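Local coordinates for protein 4,5-DOPA dioxygenase extradiol (Escherichia coli, PDB 2PW6) that opens the aromatic ring of L-DOPA between carbons 4 and 5 in vitro, as a zinc-containing extradiol dioxygenase whose physiological substrate is unknown, at residues P95-P107 and M155-I167. Residues are numbered along the deposited sequence; the frame is centred on the assembly and turned at random.
Sequences PALAQRLVELLAP and MGRKLAALRDEGI
With its CG trans to the backbone N (chi1 173°) and a bend at chi2, Arg100 carries its guanidinium across to Glu165, whose chain runs extended beyond CG. The two side chains cross at about a right angle, yet the guanidinium and carboxylate planes are nearly coplanar, 21° apart. The grip is side-on and two-pronged: NE of Arg100 gives an almost straight bond to OE1 of Glu165 (3.0 Å), and NH2 of Arg100 reaches OE2 of Glu165 at 2.9 Å. Each oxygen uses its syn lone pair. Nearer the backbone, CG of Arg100 rests on CD2 of Leu162 at 3.8 Å. A methionine in place of Arg100 would probably leave the Glu165 carboxylate without its charged mate and free to turn. Mostly leucines make up the apolar part of the contact. Leu104 brings CD2 to 3.3 Å from the carbonyl O of Lys158 and against CG of Leu162, while CD1 of Leu101 presses on CD2 of Leu159 at a tight 3.5 Å. At one end Leu97 and Ile167 meet tip to tip; at the other, CD2 of Leu105 packs 3.6 Å from CE of selenomethionine Met155. Leu97 and Leu101 also touch strands 50-60 and 138-144. Away from the zinc-binding histidines, helix 95-105 and the short helical segment 155-159 cross steeply, at 122°, on one face of the mixed sheet, in the layered alpha/beta architecture of the LigB-type dioxygenase fold.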
loop_
_atom_site.group_PDB
_atom_site.type_symbol
_atom_site.label_atom_id
_atom_site.label_comp_id
_atom_site.label_asym_id
_atom_site.label_seq_id
_atom_site.Cartn_x
_atom_site.Cartn_y
_atom_site.Cartn_z
ATOM N N PRO A 95 9.947 -16.272 16.823
ATOM C CA PRO A 95 8.992 -17.391 16.971
ATOM C C PRO A 95 8.558 -17.623 18.417
ATOM O O PRO A 95 7.386 -17.991 18.636
ATOM C CB PRO A 95 9.747 -18.594 16.382
ATOM C CG PRO A 95 10.801 -17.947 15.436
ATOM C CD PRO A 95 11.211 -16.692 16.184
ATOM N N ALA A 96 9.458 -17.361 19.379
ATOM C CA ALA A 96 9.157 -17.455 20.823
ATOM C C ALA A 96 8.029 -16.504 21.261
ATOM O O ALA A 96 7.064 -16.911 21.939
ATOM C CB ALA A 96 10.408 -17.209 21.678
ATOM N N LEU A 97 8.153 -15.240 20.874
ATOM C CA LEU A 97 7.077 -14.269 21.127
ATOM C C LEU A 97 5.774 -14.669 20.425
ATOM O O LEU A 97 4.707 -14.546 21.018
ATOM C CB LEU A 97 7.496 -12.848 20.740
ATOM C CG LEU A 97 6.434 -11.752 20.861
ATOM C CD1 LEU A 97 5.688 -11.742 22.208
ATOM C CD2 LEU A 97 7.070 -10.404 20.576
ATOM N N ALA A 98 5.861 -15.181 19.200
ATOM C CA ALA A 98 4.640 -15.645 18.480
ATOM C C ALA A 98 3.858 -16.721 19.202
ATOM O O ALA A 98 2.625 -16.662 19.264
ATOM C CB ALA A 98 4.946 -16.081 17.089
ATOM N N GLN A 99 4.577 -17.711 19.753
ATOM C CA GLN A 99 3.979 -18.827 20.486
ATOM C C GLN A 99 3.415 -18.320 21.785
ATOM O O GLN A 99 2.303 -18.712 22.200
ATOM C CB GLN A 99 5.067 -19.900 20.740
ATOM C CG GLN A 99 4.796 -20.924 21.854
ATOM C CD GLN A 99 6.046 -21.823 22.130
ATOM O OE1 GLN A 99 6.899 -22.015 21.245
ATOM N NE2 GLN A 99 6.162 -22.319 23.350
ATOM N N ARG A 100 4.183 -17.452 22.435
ATOM C CA ARG A 100 3.729 -16.804 23.653
ATOM C C ARG A 100 2.453 -15.936 23.433
ATOM O O ARG A 100 1.584 -15.870 24.296
ATOM C CB ARG A 100 4.882 -16.022 24.293
ATOM C CG ARG A 100 4.502 -15.151 25.494
ATOM C CD ARG A 100 4.058 -15.910 26.756
ATOM N NE ARG A 100 3.630 -14.960 27.805
ATOM C CZ ARG A 100 2.460 -14.977 28.443
ATOM N NH1 ARG A 100 1.544 -15.917 28.192
ATOM N NH2 ARG A 100 2.211 -14.056 29.372
ATOM N N LEU A 101 2.337 -15.327 22.254
ATOM C CA LEU A 101 1.138 -14.576 21.844
ATOM C C LEU A 101 -0.033 -15.527 21.660
ATOM O O LEU A 101 -1.127 -15.273 22.179
ATOM C CB LEU A 101 1.409 -13.794 20.551
ATOM C CG LEU A 101 0.688 -12.483 20.229
ATOM C CD1 LEU A 101 0.081 -11.808 21.452
ATOM C CD2 LEU A 101 1.708 -11.575 19.630
ATOM N N VAL A 102 0.209 -16.646 20.960
ATOM C CA VAL A 102 -0.850 -17.626 20.712
ATOM C C VAL A 102 -1.379 -18.192 22.009
ATOM O O VAL A 102 -2.597 -18.277 22.172
ATOM C CB VAL A 102 -0.431 -18.714 19.693
ATOM C CG1 VAL A 102 -1.532 -19.745 19.451
ATOM C CG2 VAL A 102 -0.076 -18.051 18.358
ATOM N N GLU A 103 -0.479 -18.528 22.945
ATOM C CA GLU A 103 -0.836 -19.100 24.257
ATOM C C GLU A 103 -1.596 -18.122 25.150
ATOM O O GLU A 103 -2.625 -18.471 25.752
ATOM C CB GLU A 103 0.440 -19.581 24.997
ATOM C CG GLU A 103 1.170 -20.762 24.291
ATOM C CD GLU A 103 2.616 -21.032 24.795
ATOM O OE1 GLU A 103 3.210 -22.058 24.329
ATOM O OE2 GLU A 103 3.144 -20.251 25.640
ATOM N N LEU A 104 -1.056 -16.910 25.269
ATOM C CA LEU A 104 -1.718 -15.822 25.989
ATOM C C LEU A 104 -3.175 -15.567 25.504
ATOM O O LEU A 104 -4.083 -15.427 26.319
ATOM C CB LEU A 104 -0.870 -14.547 25.900
ATOM C CG LEU A 104 -1.504 -13.264 26.423
ATOM C CD1 LEU A 104 -1.520 -13.279 27.953
ATOM C CD2 LEU A 104 -0.748 -12.041 25.894
ATOM N N LEU A 105 -3.380 -15.560 24.192
ATOM C CA LEU A 105 -4.696 -15.323 23.577
ATOM C C LEU A 105 -5.701 -16.482 23.643
ATOM O O LEU A 105 -6.916 -16.251 23.548
ATOM C CB LEU A 105 -4.520 -14.936 22.109
ATOM C CG LEU A 105 -3.842 -13.593 21.840
ATOM C CD1 LEU A 105 -3.589 -13.403 20.320
ATOM C CD2 LEU A 105 -4.666 -12.440 22.488
ATOM N N ALA A 106 -5.203 -17.719 23.744
ATOM C CA ALA A 106 -6.067 -18.914 23.788
ATOM C C ALA A 106 -7.074 -18.704 24.904
ATOM O O ALA A 106 -6.695 -18.172 25.951
ATOM C CB ALA A 106 -5.244 -20.178 24.038
ATOM N N PRO A 107 -8.351 -19.106 24.696
ATOM C CA PRO A 107 -8.925 -19.800 23.530
ATOM C C PRO A 107 -9.304 -18.995 22.273
ATOM O O PRO A 107 -9.894 -19.600 21.371
ATOM C CB PRO A 107 -10.162 -20.496 24.105
ATOM C CG PRO A 107 -10.639 -19.557 25.161
ATOM C CD PRO A 107 -9.363 -18.884 25.746
HETATM N N MSE A 155 -8.580 -7.113 23.996
HETATM C CA MSE A 155 -7.283 -7.550 23.437
HETATM C C MSE A 155 -6.068 -6.869 24.059
HETATM O O MSE A 155 -5.094 -7.536 24.405
HETATM C CB MSE A 155 -7.224 -7.339 21.928
HETATM C CG MSE A 155 -8.086 -8.275 21.132
HETATM SE SE MSE A 155 -7.469 -10.168 21.308
HETATM C CE MSE A 155 -5.891 -10.070 20.142
ATOM N N GLY A 156 -6.110 -5.545 24.168
ATOM C CA GLY A 156 -5.038 -4.811 24.830
ATOM C C GLY A 156 -4.970 -5.093 26.320
ATOM O O GLY A 156 -3.919 -4.959 26.932
ATOM N N ARG A 157 -6.104 -5.465 26.912
ATOM C CA ARG A 157 -6.127 -5.912 28.294
ATOM C C ARG A 157 -5.314 -7.218 28.454
ATOM O O ARG A 157 -4.571 -7.385 29.419
ATOM C CB ARG A 157 -7.581 -6.126 28.755
ATOM C CG ARG A 157 -8.324 -4.887 29.174
ATOM C CD ARG A 157 -7.924 -4.541 30.587
ATOM N NE ARG A 157 -8.048 -3.114 30.895
ATOM C CZ ARG A 157 -9.147 -2.545 31.384
ATOM N NH1 ARG A 157 -10.257 -3.257 31.591
ATOM N NH2 ARG A 157 -9.148 -1.248 31.663
ATOM N N LYS A 158 -5.463 -8.139 27.507
ATOM C CA LYS A 158 -4.661 -9.375 27.495
ATOM C C LYS A 158 -3.204 -9.116 27.128
ATOM O O LYS A 158 -2.307 -9.729 27.705
ATOM C CB LYS A 158 -5.240 -10.396 26.529
ATOM C CG LYS A 158 -6.642 -10.828 26.841
ATOM C CD LYS A 158 -7.200 -11.561 25.643
ATOM C CE LYS A 158 -8.336 -12.459 26.057
ATOM N NZ LYS A 158 -9.567 -11.687 26.319
ATOM N N LEU A 159 -2.953 -8.211 26.185
ATOM C CA LEU A 159 -1.566 -7.910 25.778
ATOM C C LEU A 159 -0.742 -7.230 26.845
ATOM O O LEU A 159 0.486 -7.175 26.733
ATOM C CB LEU A 159 -1.546 -7.048 24.520
ATOM C CG LEU A 159 -2.016 -7.780 23.263
ATOM C CD1 LEU A 159 -2.423 -6.780 22.200
ATOM C CD2 LEU A 159 -0.926 -8.782 22.770
ATOM N N ALA A 160 -1.425 -6.661 27.836
ATOM C CA ALA A 160 -0.794 -5.916 28.925
ATOM C C ALA A 160 0.288 -6.735 29.660
ATOM O O ALA A 160 1.395 -6.240 29.894
ATOM C CB ALA A 160 -1.868 -5.376 29.919
ATOM N N ALA A 161 -0.021 -7.991 29.986
ATOM C CA ALA A 161 0.972 -8.866 30.616
ATOM C C ALA A 161 2.333 -8.868 29.889
ATOM O O ALA A 161 3.376 -8.920 30.523
ATOM C CB ALA A 161 0.419 -10.313 30.770
ATOM N N LEU A 162 2.338 -8.811 28.569
ATOM C CA LEU A 162 3.614 -8.867 27.846
ATOM C C LEU A 162 4.527 -7.669 28.087
ATOM O O LEU A 162 5.722 -7.708 27.739
ATOM C CB LEU A 162 3.394 -9.034 26.358
ATOM C CG LEU A 162 2.672 -10.272 25.845
ATOM C CD1 LEU A 162 2.315 -10.020 24.395
ATOM C CD2 LEU A 162 3.559 -11.522 26.009
ATOM N N ARG A 163 3.975 -6.617 28.698
ATOM C CA ARG A 163 4.732 -5.403 28.939
ATOM C C ARG A 163 5.777 -5.576 30.053
ATOM O O ARG A 163 6.812 -4.911 30.047
ATOM C CB ARG A 163 3.793 -4.230 29.207
ATOM C CG ARG A 163 2.952 -3.816 27.986
ATOM C CD ARG A 163 2.016 -2.671 28.337
ATOM N NE ARG A 163 2.766 -1.508 28.827
ATOM C CZ ARG A 163 2.312 -0.642 29.730
ATOM N NH1 ARG A 163 1.081 -0.760 30.245
ATOM N NH2 ARG A 163 3.095 0.356 30.116
ATOM N N ASP A 164 5.495 -6.490 30.980
ATOM C CA ASP A 164 6.434 -6.898 32.034
ATOM C C ASP A 164 7.408 -8.020 31.578
ATOM O O ASP A 164 8.267 -8.450 32.348
ATOM C CB ASP A 164 5.646 -7.363 33.259
ATOM C CG ASP A 164 4.759 -6.273 33.845
ATOM O OD1 ASP A 164 5.201 -5.112 33.897
ATOM O OD2 ASP A 164 3.623 -6.578 34.276
ATOM N N GLU A 165 7.277 -8.475 30.329
ATOM C CA GLU A 165 8.153 -9.505 29.766
ATOM C C GLU A 165 9.099 -8.965 28.700
ATOM O O GLU A 165 9.548 -9.722 27.843
ATOM C CB GLU A 165 7.334 -10.660 29.190
ATOM C CG GLU A 165 6.492 -11.382 30.227
ATOM C CD GLU A 165 5.480 -12.339 29.638
ATOM O OE1 GLU A 165 5.667 -12.815 28.495
ATOM O OE2 GLU A 165 4.489 -12.631 30.341
ATOM N N GLY A 166 9.398 -7.665 28.768
ATOM C CA GLY A 166 10.324 -6.997 27.833
ATOM C C GLY A 166 9.763 -6.656 26.453
ATOM O O GLY A 166 10.534 -6.410 25.503
ATOM N N ILE A 167 8.432 -6.637 26.333
ATOM C CA ILE A 167 7.793 -6.531 25.015
ATOM C C ILE A 167 7.073 -5.204 24.851
ATOM O O ILE A 167 6.235 -4.834 25.665
ATOM C CB ILE A 167 6.802 -7.720 24.683
ATOM C CG1 ILE A 167 7.433 -9.108 24.928
ATOM C CG2 ILE A 167 6.182 -7.553 23.268
ATOM C CD1 ILE A 167 8.779 -9.351 24.254
#